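Local coordinates for glyoxalase family protein (Bacillus cereus, PDB 1ZSW), which binds zinc through a metal site of the glyoxalase (vicinal oxygen chelate) family and is probably a metal-dependent enzyme, though its reaction is not established, at residues Asn40-Asn45 against Ala333-Lys338; Ile34-Lys39 against Thr82-Phe87; Gly74-Ser79 against Glu165-Ser170. All coordinates share one frame; numbering follows the deposited sequence. Where two conformers were deposited one is given.

How the contacts relate
Contact 2 (34-39 against 82-87) is the buried centre of the set: it pairs two strands of the zinc-bearing sheet, and its S35 side chain comes within about 4 Å of the zinc held by H33, H246 and E294. Contact 1 lies outward, where the helix following strand 31-38 meets the C-terminal tail; its centre is about 14 Å from that of contact 2, and the two touch where N44 OD1 packs 3.3 Å from F86 CD1. Contact 3 joins the loop before strand 83-88 to 165-170, its centre about 17 Å from that of contact 2, and T82 OG1 probably hydrogen-bonds D75 N at 3.2 Å. Contacts 1 and 3 stay about 10 Å apart at their nearest atoms.

Contact 1 (Asn40-Asn45 against Ala333-Lys338); sequences NANENN and APIEEK
N42, in the first turn of helix 41-51, and I335, in the irregular C-terminal tail, bring the two backbones nearest, their CA atoms 5.5 Å apart. The tail runs past the helix start in an extended course. N42 takes one tail N-H: its OD1 accepts from E336 N at 2.8 Å, a fairly straight bond (158°) whose donor stands well above the carbonyl plane. Asparagine suits the place because its short side chain, with CG beside the backbone N (chi1 -65°), carries the amide out over the tail. The E336 carboxylate lies beyond ND2, the two planes turned 64° apart. The helix itself begins with an N-cap: N40 OD1 takes the N-H of E43 in the carbonyl plane, at 2.8 Å. Strand 31-38, this helix and strands 55-62, 69-74 and 83-88 follow the beta-alpha-beta-beta-beta order of the vicinal oxygen chelate fold, and the tail packs on the outside of it. A small A41 lets the branched I335 come close, CB to CG1 3.9 Å; both side chains also touch L71 of strand 69-74. I335 CG2 crosses N45 at a slant, 4.0 Å from its CB. E337, further along, has its salt bridge with K49 on the same helix. One water sits 2.8 Å from N42 O and 2.7 Å from E336 O, well placed between the carbonyls, though its protons may be shared with other acceptors. A second water gives a proton to E43 O and accepts one from K338 NZ, whose long chain reaches back to the helix.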
loop_
_atom_site.group_PDB
_atom_site.type_symbol
_atom_site.label_atom_id
_atom_site.label_comp_id
_atom_site.label_asym_id
_atom_site.label_seq_id
_atom_site.Cartn_x
_atom_site.Cartn_y
_atom_site.Cartn_z
ATOM N N ASN A 40 -15.055 -10.956 -1.725
ATOM C CA ASN A 40 -16.138 -10.937 -0.731
ATOM C C ASN A 40 -15.880 -9.901 0.340
ATOM O O ASN A 40 -15.033 -10.094 1.173
ATOM C CB ASN A 40 -16.281 -12.320 -0.096
ATOM C CG ASN A 40 -17.519 -12.437 0.799
ATOM O OD1 ASN A 40 -17.566 -11.913 1.905
ATOM N ND2 ASN A 40 -18.534 -13.123 0.294
ATOM N N ALA A 41 -16.616 -8.791 0.297
ATOM C CA ALA A 41 -16.432 -7.699 1.247
ATOM C C ALA A 41 -16.716 -8.094 2.687
ATOM O O ALA A 41 -16.016 -7.633 3.575
ATOM C CB ALA A 41 -17.271 -6.463 0.847
ATOM N N ASN A 42 -17.736 -8.920 2.926
ATOM C CA ASN A 42 -18.024 -9.359 4.306
ATOM C C ASN A 42 -16.827 -10.058 4.952
ATOM O O ASN A 42 -16.450 -9.736 6.077
ATOM C CB ASN A 42 -19.264 -10.269 4.367
ATOM C CG ASN A 42 -20.556 -9.543 3.982
ATOM O OD1 ASN A 42 -20.634 -8.329 4.030
ATOM N ND2 ASN A 42 -21.567 -10.305 3.583
ATOM N N GLU A 43 -16.200 -10.977 4.222
ATOM C CA GLU A 43 -15.057 -11.735 4.748
ATOM C C GLU A 43 -13.808 -10.847 4.820
ATOM O O GLU A 43 -12.992 -10.969 5.734
ATOM C CB GLU A 43 -14.810 -12.978 3.888
ATOM C CG GLU A 43 -15.965 -13.984 3.961
ATOM C CD GLU A 43 -15.944 -15.014 2.848
ATOM O OE1 GLU A 43 -15.178 -14.848 1.872
ATOM O OE2 GLU A 43 -16.719 -15.996 2.940
ATOM N N ASN A 44 -13.697 -9.933 3.856
ATOM C CA ASN A 44 -12.573 -9.004 3.815
ATOM C C ASN A 44 -12.617 -8.051 4.999
ATOM O O ASN A 44 -11.637 -7.880 5.712
ATOM C CB ASN A 44 -12.582 -8.252 2.468
ATOM C CG ASN A 44 -11.419 -7.289 2.346
ATOM O OD1 ASN A 44 -10.275 -7.695 2.112
ATOM N ND2 ASN A 44 -11.705 -6.015 2.500
ATOM N N ASN A 45 -13.805 -7.495 5.252
ATOM C CA ASN A 45 -14.031 -6.644 6.404
ATOM C C ASN A 45 -13.737 -7.370 7.718
ATOM O O ASN A 45 -13.076 -6.818 8.576
ATOM C CB ASN A 45 -15.475 -6.115 6.370
ATOM C CG ASN A 45 -15.825 -5.219 7.566
ATOM O OD1 ASN A 45 -16.640 -5.607 8.417
ATOM N ND2 ASN A 45 -15.227 -4.033 7.634
ATOM N N ALA A 333 -25.144 -4.512 -1.760
ATOM C CA ALA A 333 -25.547 -5.255 -0.567
ATOM C C ALA A 333 -24.823 -4.678 0.631
ATOM O O ALA A 333 -23.633 -4.352 0.535
ATOM C CB ALA A 333 -25.212 -6.712 -0.714
ATOM N N PRO A 334 -25.525 -4.543 1.770
ATOM C CA PRO A 334 -24.855 -4.019 2.961
ATOM C C PRO A 334 -23.714 -4.935 3.412
ATOM O O PRO A 334 -23.766 -6.147 3.192
ATOM C CB PRO A 334 -25.967 -3.989 4.016
ATOM C CG PRO A 334 -27.039 -4.885 3.494
ATOM C CD PRO A 334 -26.952 -4.840 2.011
ATOM N N ILE A 335 -22.681 -4.363 4.016
ATOM C CA ILE A 335 -21.596 -5.189 4.529
ATOM C C ILE A 335 -21.991 -5.701 5.903
ATOM O O ILE A 335 -22.262 -4.921 6.812
ATOM C CB ILE A 335 -20.249 -4.451 4.513
ATOM C CG1 ILE A 335 -19.743 -4.392 3.068
ATOM C CG2 ILE A 335 -19.222 -5.145 5.430
ATOM C CD1 ILE A 335 -18.800 -3.287 2.803
ATOM N N GLU A 336 -22.061 -7.019 6.027
ATOM C CA GLU A 336 -22.544 -7.657 7.240
ATOM C C GLU A 336 -21.408 -7.903 8.219
ATOM O O GLU A 336 -20.406 -8.516 7.858
ATOM C CB GLU A 336 -23.226 -8.982 6.895
ATOM C CG GLU A 336 -24.480 -8.838 6.039
ATOM C CD GLU A 336 -24.944 -10.162 5.455
ATOM O OE1 GLU A 336 -25.152 -10.229 4.220
ATOM O OE2 GLU A 336 -25.086 -11.141 6.226
ATOM N N GLU A 337 -21.579 -7.429 9.453
ATOM C CA GLU A 337 -20.614 -7.654 10.525
ATOM C C GLU A 337 -20.798 -9.043 11.116
ATOM O O GLU A 337 -21.877 -9.374 11.613
ATOM C CB GLU A 337 -20.760 -6.598 11.624
ATOM C CG GLU A 337 -20.423 -5.172 11.179
ATOM C CD GLU A 337 -18.929 -4.944 10.944
ATOM O OE1 GLU A 337 -18.105 -5.704 11.493
ATOM O OE2 GLU A 337 -18.584 -3.989 10.214
ATOM N N LYS A 338 -19.746 -9.859 11.046
ATOM C CA LYS A 338 -19.796 -11.226 11.563
ATOM C C LYS A 338 -18.977 -11.377 12.848
ATOM O O LYS A 338 -18.357 -10.424 13.340
ATOM C CB LYS A 338 -19.369 -12.244 10.487
ATOM C CG LYS A 338 -17.870 -12.339 10.214
ATOM C CD LYS A 338 -17.580 -13.049 8.883
ATOM C CE LYS A 338 -16.359 -13.973 8.995
ATOM N NZ LYS A 338 -15.725 -14.315 7.679
ATOM O OXT LYS A 338 -18.931 -12.458 13.440
HETATM O O HOH W 1 -17.697 -8.292 8.060
HETATM O O HOH W 2 -12.795 -13.352 7.215
#

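Contact 2 (Ile34-Lys39 against Thr82-Phe87)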
loop_
_atom_site.group_PDB
_atom_site.type_symbol
_atom_site.label_atom_id
_atom_site.label_comp_id
_atom_site.label_asym_id
_atom_site.label_seq_id
_atom_site.Cartn_x
_atom_site.Cartn_y
_atom_site.Cartn_z
ATOM N N ILE A 34 -1.745 0.822 -0.643
ATOM C CA ILE A 34 -1.614 -0.315 -1.557
ATOM C C ILE A 34 -3.012 -0.866 -1.749
ATOM O O ILE A 34 -3.778 -0.868 -0.785
ATOM C CB ILE A 34 -0.596 -1.362 -0.977
ATOM C CG1 ILE A 34 -0.240 -2.473 -1.978
ATOM C CG2 ILE A 34 -1.018 -1.871 0.422
ATOM C CD1 ILE A 34 1.138 -3.117 -1.644
ATOM N N SER A 35 -3.334 -1.232 -2.980
ATOM C CA SER A 35 -4.714 -1.611 -3.350
ATOM C C SER A 35 -4.769 -3.003 -3.944
ATOM O O SER A 35 -3.909 -3.330 -4.737
ATOM C CB SER A 35 -5.313 -0.602 -4.342
ATOM O OG SER A 35 -5.427 0.647 -3.614
ATOM N N MET A 36 -5.828 -3.738 -3.585
ATOM C CA MET A 36 -5.974 -5.193 -3.826
ATOM C C MET A 36 -7.375 -5.498 -4.305
ATOM O O MET A 36 -8.273 -4.650 -4.283
ATOM C CB MET A 36 -5.774 -5.925 -2.483
ATOM C CG MET A 36 -4.329 -6.121 -2.022
ATOM S SD MET A 36 -3.496 -4.626 -1.485
ATOM C CE MET A 36 -4.319 -4.324 0.074
ATOM N N VAL A 37 -7.563 -6.728 -4.776
ATOM C CA VAL A 37 -8.869 -7.224 -5.188
ATOM C C VAL A 37 -9.323 -8.307 -4.219
ATOM O O VAL A 37 -8.545 -9.217 -3.905
ATOM C CB VAL A 37 -8.752 -7.800 -6.592
ATOM C CG1 VAL A 37 -10.064 -8.517 -7.035
ATOM C CG2 VAL A 37 -8.406 -6.685 -7.601
ATOM N N THR A 38 -10.574 -8.177 -3.751
ATOM C CA THR A 38 -11.254 -9.189 -2.908
ATOM C C THR A 38 -12.505 -9.681 -3.621
ATOM O O THR A 38 -13.128 -8.950 -4.382
ATOM C CB THR A 38 -11.616 -8.662 -1.490
ATOM O OG1 THR A 38 -12.133 -9.734 -0.689
ATOM C CG2 THR A 38 -12.657 -7.562 -1.529
ATOM N N LYS A 39 -12.866 -10.945 -3.363
ATOM C CA LYS A 39 -14.100 -11.484 -3.923
ATOM C C LYS A 39 -15.302 -11.211 -3.015
ATOM O O LYS A 39 -16.465 -11.250 -3.479
ATOM C CB LYS A 39 -13.933 -13.008 -4.081
ATOM C CG LYS A 39 -14.978 -13.618 -4.985
ATOM C CD LYS A 39 -14.732 -15.113 -5.154
ATOM C CE LYS A 39 -15.888 -15.769 -5.918
ATOM N NZ LYS A 39 -15.981 -15.403 -7.366
ATOM N N THR A 82 -0.592 3.970 5.850
ATOM C CA THR A 82 -1.287 2.986 6.659
ATOM C C THR A 82 -2.406 2.289 5.894
ATOM O O THR A 82 -2.972 1.307 6.381
ATOM C CB THR A 82 -1.899 3.605 7.979
ATOM O OG1 THR A 82 -3.058 4.398 7.659
ATOM C CG2 THR A 82 -0.870 4.405 8.736
ATOM N N GLU A 83 -2.690 2.782 4.678
ATOM C CA GLU A 83 -3.901 2.457 3.968
ATOM C C GLU A 83 -3.752 1.199 3.118
ATOM O O GLU A 83 -2.923 1.189 2.191
ATOM C CB GLU A 83 -4.221 3.611 2.994
ATOM C CG GLU A 83 -4.313 4.995 3.655
ATOM C CD GLU A 83 -4.371 6.131 2.638
ATOM O OE1 GLU A 83 -4.687 5.865 1.452
ATOM O OE2 GLU A 83 -4.073 7.283 3.022
ATOM N N LEU A 84 -4.572 0.177 3.415
ATOM C CA LEU A 84 -4.762 -0.988 2.538
ATOM C C LEU A 84 -6.172 -0.874 2.006
ATOM O O LEU A 84 -7.118 -0.750 2.775
ATOM C CB LEU A 84 -4.617 -2.316 3.298
ATOM C CG LEU A 84 -3.424 -2.631 4.202
ATOM C CD1 LEU A 84 -3.148 -4.156 4.240
ATOM C CD2 LEU A 84 -2.146 -1.864 3.936
ATOM N N SER A 85 -6.308 -0.889 0.693
ATOM C CA SER A 85 -7.666 -0.789 0.144
ATOM C C SER A 85 -7.964 -1.991 -0.751
ATOM O O SER A 85 -7.033 -2.631 -1.283
ATOM C CB SER A 85 -7.824 0.526 -0.592
ATOM O OG SER A 85 -7.465 0.383 -1.949
ATOM N N PHE A 86 -9.252 -2.322 -0.865
ATOM C CA PHE A 86 -9.702 -3.496 -1.598
ATOM C C PHE A 86 -10.903 -3.147 -2.444
ATOM O O PHE A 86 -11.817 -2.497 -1.943
ATOM C CB PHE A 86 -10.130 -4.579 -0.586
ATOM C CG PHE A 86 -8.992 -5.148 0.200
ATOM C CD1 PHE A 86 -8.399 -6.331 -0.247
ATOM C CD2 PHE A 86 -8.515 -4.524 1.366
ATOM C CE1 PHE A 86 -7.333 -6.859 0.425
ATOM C CE2 PHE A 86 -7.405 -5.106 2.093
ATOM C CZ PHE A 86 -6.856 -6.273 1.598
ATOM N N PHE A 87 -10.884 -3.584 -3.701
ATOM C CA PHE A 87 -12.051 -3.494 -4.609
ATOM C C PHE A 87 -12.721 -4.836 -4.493
ATOM O O PHE A 87 -12.063 -5.865 -4.658
ATOM C CB PHE A 87 -11.559 -3.286 -6.048
ATOM C CG PHE A 87 -10.860 -1.975 -6.235
ATOM C CD1 PHE A 87 -9.457 -1.911 -6.254
ATOM C CD2 PHE A 87 -11.601 -0.801 -6.356
ATOM C CE1 PHE A 87 -8.807 -0.682 -6.416
ATOM C CE2 PHE A 87 -10.954 0.431 -6.512
ATOM C CZ PHE A 87 -9.564 0.474 -6.545
#
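S85 OG is held by two partners, S35 OG at 2.6 Å across the strands and H70 NE2 on strand 69-74. Either serine could donate in the short bond. Strands 31-38 and 83-88 are the first and last of a beta-alpha-beta-beta-beta series, the building pattern of the vicinal oxygen chelate fold, and here they pair in parallel in the middle of the mixed sheet, with I34 opposite L84 and M36 opposite F86. The backbone bonds alternate as parallel pairing demands: I34 N and O go to E83 O and S85 N, then M36 N and O to S85 O and F87 N, before T38 N reaches F87 O at 2.9 Å. The M36 N bond is the most bent, 138° at the hydrogen. On the face shared with V37 and F87, a small serine suits position 35 because it packs against the zinc ligands H33 and H246; its side chain, about 4 Å from the zinc, lies in the second shell. F87 stacks its ring on H70. On the face of I34, L84, M36 and F86, an unbranched, flexible methionine can coil: bends at chi2 (71°) and chi3 (72°) swing CE over one face of the F86 ring, a CH-pi contact 3.9 Å from the ring centroid. M36 SD hangs farther above the same ring, a Met-aromatic contact at a distance. M36 CB lies over the same face, above the CD1-CE1 side, 3.4 Å from F86 CE1. T38 crosses the F86 side chain at about a right angle, its OG1 bonded to E147 while its methyl CG2 rests 4.0 Å from F86 CB.

Contact 3 (Gly74-Ser79 against Glu165-Ser170); sequences GDKTGS and ETWEKS
D75 and K76, in the connection of the beta hairpin 69-74/83-88 of the vicinal oxygen chelate fold, grip the backbone of E165 at both ends. E165 N donates to D75 OD2 at 2.9 Å, and E165 O accepts from K76 N in a nearly straight bond (170°), so the surface segment 165-170 is hung on the loop by two adjacent residues. Aspartate suits its position because the same carboxylate also organises the loop. With CG lodged between N and the carbonyl carbon (chi1 74°), OD1 turns back to S79 N at 2.8 Å, with weak bonds from T77 N and G78 N. D75 OD2 receives S79 OG at 2.7 Å from the face of the carboxylate opposite to E165 N, so neighbours on both faces restrain its rotation. The backbone bond G78 N to D75 O closes the turn, and G78 takes a positive phi that favours glycine. A water adds to the polar links, giving a proton to E165 OE1 and, weakly, another to D75 OD2.

The charged interaction is a salt bridge. K76 runs out extended and bends only at its last torsion, bringing NZ 2.8 Å from E168 OE2 on the syn lone pair. Lysine suits this site because its long methylene chain packs past E165 and W167 before ending in a charge.

Those methylenes supply the apolar packing. K76 CB meets E165 CB at 3.9 Å, and K76 CG approaches W167 obliquely, 4.1 Å from CE3. W167 opens a type I turn ending at S170, and the turn folds K169 N over the centre of the indole, 3.8 Å above its plane.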
loop_
_atom_site.group_PDB
_atom_site.type_symbol
_atom_site.label_atom_id
_atom_site.label_comp_id
_atom_site.label_asym_id
_atom_site.label_seq_id
_atom_site.Cartn_x
_atom_site.Cartn_y
_atom_site.Cartn_z
ATOM N N GLY A 74 -6.948 1.273 7.725
ATOM C CA GLY A 74 -5.708 1.913 8.115
ATOM C C GLY A 74 -5.728 2.273 9.569
ATOM O O GLY A 74 -6.352 1.600 10.364
ATOM N N ASP A 75 -5.032 3.348 9.880
ATOM C CA ASP A 75 -4.908 3.817 11.255
ATOM C C ASP A 75 -6.118 4.689 11.602
ATOM O O ASP A 75 -7.098 4.696 10.881
ATOM C CB ASP A 75 -3.556 4.529 11.500
ATOM C CG ASP A 75 -3.464 5.919 10.888
ATOM O OD1 ASP A 75 -4.353 6.276 10.112
ATOM O OD2 ASP A 75 -2.470 6.646 11.171
ATOM N N LYS A 76 -6.012 5.425 12.704
ATOM C CA LYS A 76 -7.161 6.234 13.186
ATOM C C LYS A 76 -7.796 7.093 12.087
ATOM O O LYS A 76 -9.026 7.177 11.995
ATOM C CB LYS A 76 -6.722 7.121 14.347
ATOM C CG LYS A 76 -7.867 7.922 15.004
ATOM C CD LYS A 76 -7.273 8.814 16.088
ATOM C CE LYS A 76 -8.329 9.707 16.716
ATOM N NZ LYS A 76 -9.241 8.873 17.541
ATOM N N THR A 77 -6.972 7.709 11.246
ATOM C CA THR A 77 -7.484 8.595 10.181
ATOM C C THR A 77 -7.236 8.070 8.762
ATOM O O THR A 77 -7.494 8.749 7.759
ATOM C CB THR A 77 -6.865 10.010 10.257
ATOM O OG1 THR A 77 -5.447 9.924 10.082
ATOM C CG2 THR A 77 -7.168 10.665 11.598
ATOM N N GLY A 78 -6.685 6.872 8.661
ATOM C CA GLY A 78 -6.363 6.365 7.340
ATOM C C GLY A 78 -5.216 7.157 6.756
ATOM O O GLY A 78 -5.183 7.412 5.542
ATOM N N SER A 79 -4.236 7.510 7.581
ATOM C CA SER A 79 -3.169 8.410 7.115
ATOM C C SER A 79 -2.270 7.735 6.058
ATOM O O SER A 79 -2.207 6.498 6.019
ATOM C CB SER A 79 -2.365 8.919 8.280
ATOM O OG SER A 79 -1.682 7.863 8.867
ATOM N N GLU A 165 -1.425 7.172 13.818
ATOM C CA GLU A 165 -2.074 7.090 15.133
ATOM C C GLU A 165 -2.790 5.782 15.351
ATOM O O GLU A 165 -3.604 5.364 14.527
ATOM C CB GLU A 165 -3.104 8.204 15.280
ATOM C CG GLU A 165 -2.504 9.560 15.450
ATOM C CD GLU A 165 -3.564 10.644 15.385
ATOM O OE1 GLU A 165 -4.109 10.899 14.280
ATOM O OE2 GLU A 165 -3.857 11.212 16.456
ATOM N N THR A 166 -2.541 5.150 16.489
ATOM C CA THR A 166 -3.251 3.916 16.800
ATOM C C THR A 166 -4.743 4.200 17.047
ATOM O O THR A 166 -5.162 5.317 17.378
ATOM C CB THR A 166 -2.622 3.165 18.014
ATOM O OG1 THR A 166 -2.594 4.038 19.143
ATOM C CG2 THR A 166 -1.171 2.707 17.706
ATOM N N TRP A 167 -5.524 3.152 16.864
ATOM C CA TRP A 167 -6.968 3.213 16.827
ATOM C C TRP A 167 -7.549 2.730 18.144
ATOM O O TRP A 167 -7.398 1.567 18.500
ATOM C CB TRP A 167 -7.402 2.331 15.656
ATOM C CG TRP A 167 -8.831 2.107 15.455
ATOM C CD1 TRP A 167 -9.423 0.928 15.103
ATOM C CD2 TRP A 167 -9.879 3.066 15.572
ATOM N NE1 TRP A 167 -10.771 1.097 14.988
ATOM C CE2 TRP A 167 -11.081 2.402 15.260
ATOM C CE3 TRP A 167 -9.914 4.431 15.885
ATOM C CZ2 TRP A 167 -12.313 3.045 15.265
ATOM C CZ3 TRP A 167 -11.146 5.078 15.879
ATOM C CH2 TRP A 167 -12.321 4.379 15.575
ATOM N N GLU A 168 -8.249 3.623 18.857
ATOM C CA GLU A 168 -8.700 3.326 20.222
ATOM C C GLU A 168 -9.867 2.339 20.321
ATOM O O GLU A 168 -10.183 1.853 21.414
ATOM C CB GLU A 168 -9.067 4.620 20.972
ATOM C CG GLU A 168 -10.335 5.315 20.445
ATOM C CD GLU A 168 -10.054 6.418 19.426
ATOM O OE1 GLU A 168 -10.861 7.389 19.382
ATOM O OE2 GLU A 168 -9.050 6.323 18.668
ATOM N N LYS A 169 -10.526 2.058 19.205
ATOM C CA LYS A 169 -11.642 1.105 19.190
ATOM C C LYS A 169 -11.284 -0.220 18.530
ATOM O O LYS A 169 -12.154 -1.033 18.232
ATOM C CB LYS A 169 -12.885 1.702 18.538
ATOM C CG LYS A 169 -13.486 2.825 19.342
ATOM C CD LYS A 169 -14.580 3.478 18.559
ATOM C CE LYS A 169 -14.818 4.894 19.063
ATOM N NZ LYS A 169 -15.820 4.953 20.159
ATOM N N SER A 170 -9.976 -0.416 18.326
ATOM C CA SER A 170 -9.451 -1.690 17.806
ATOM C C SER A 170 -9.652 -2.847 18.778
ATOM O O SER A 170 -9.644 -2.642 19.984
ATOM C CB SER A 170 -7.963 -1.536 17.553
ATOM O OG SER A 170 -7.454 -2.723 16.915
HETATM O O HOH W 3 -4.167 8.964 11.950
#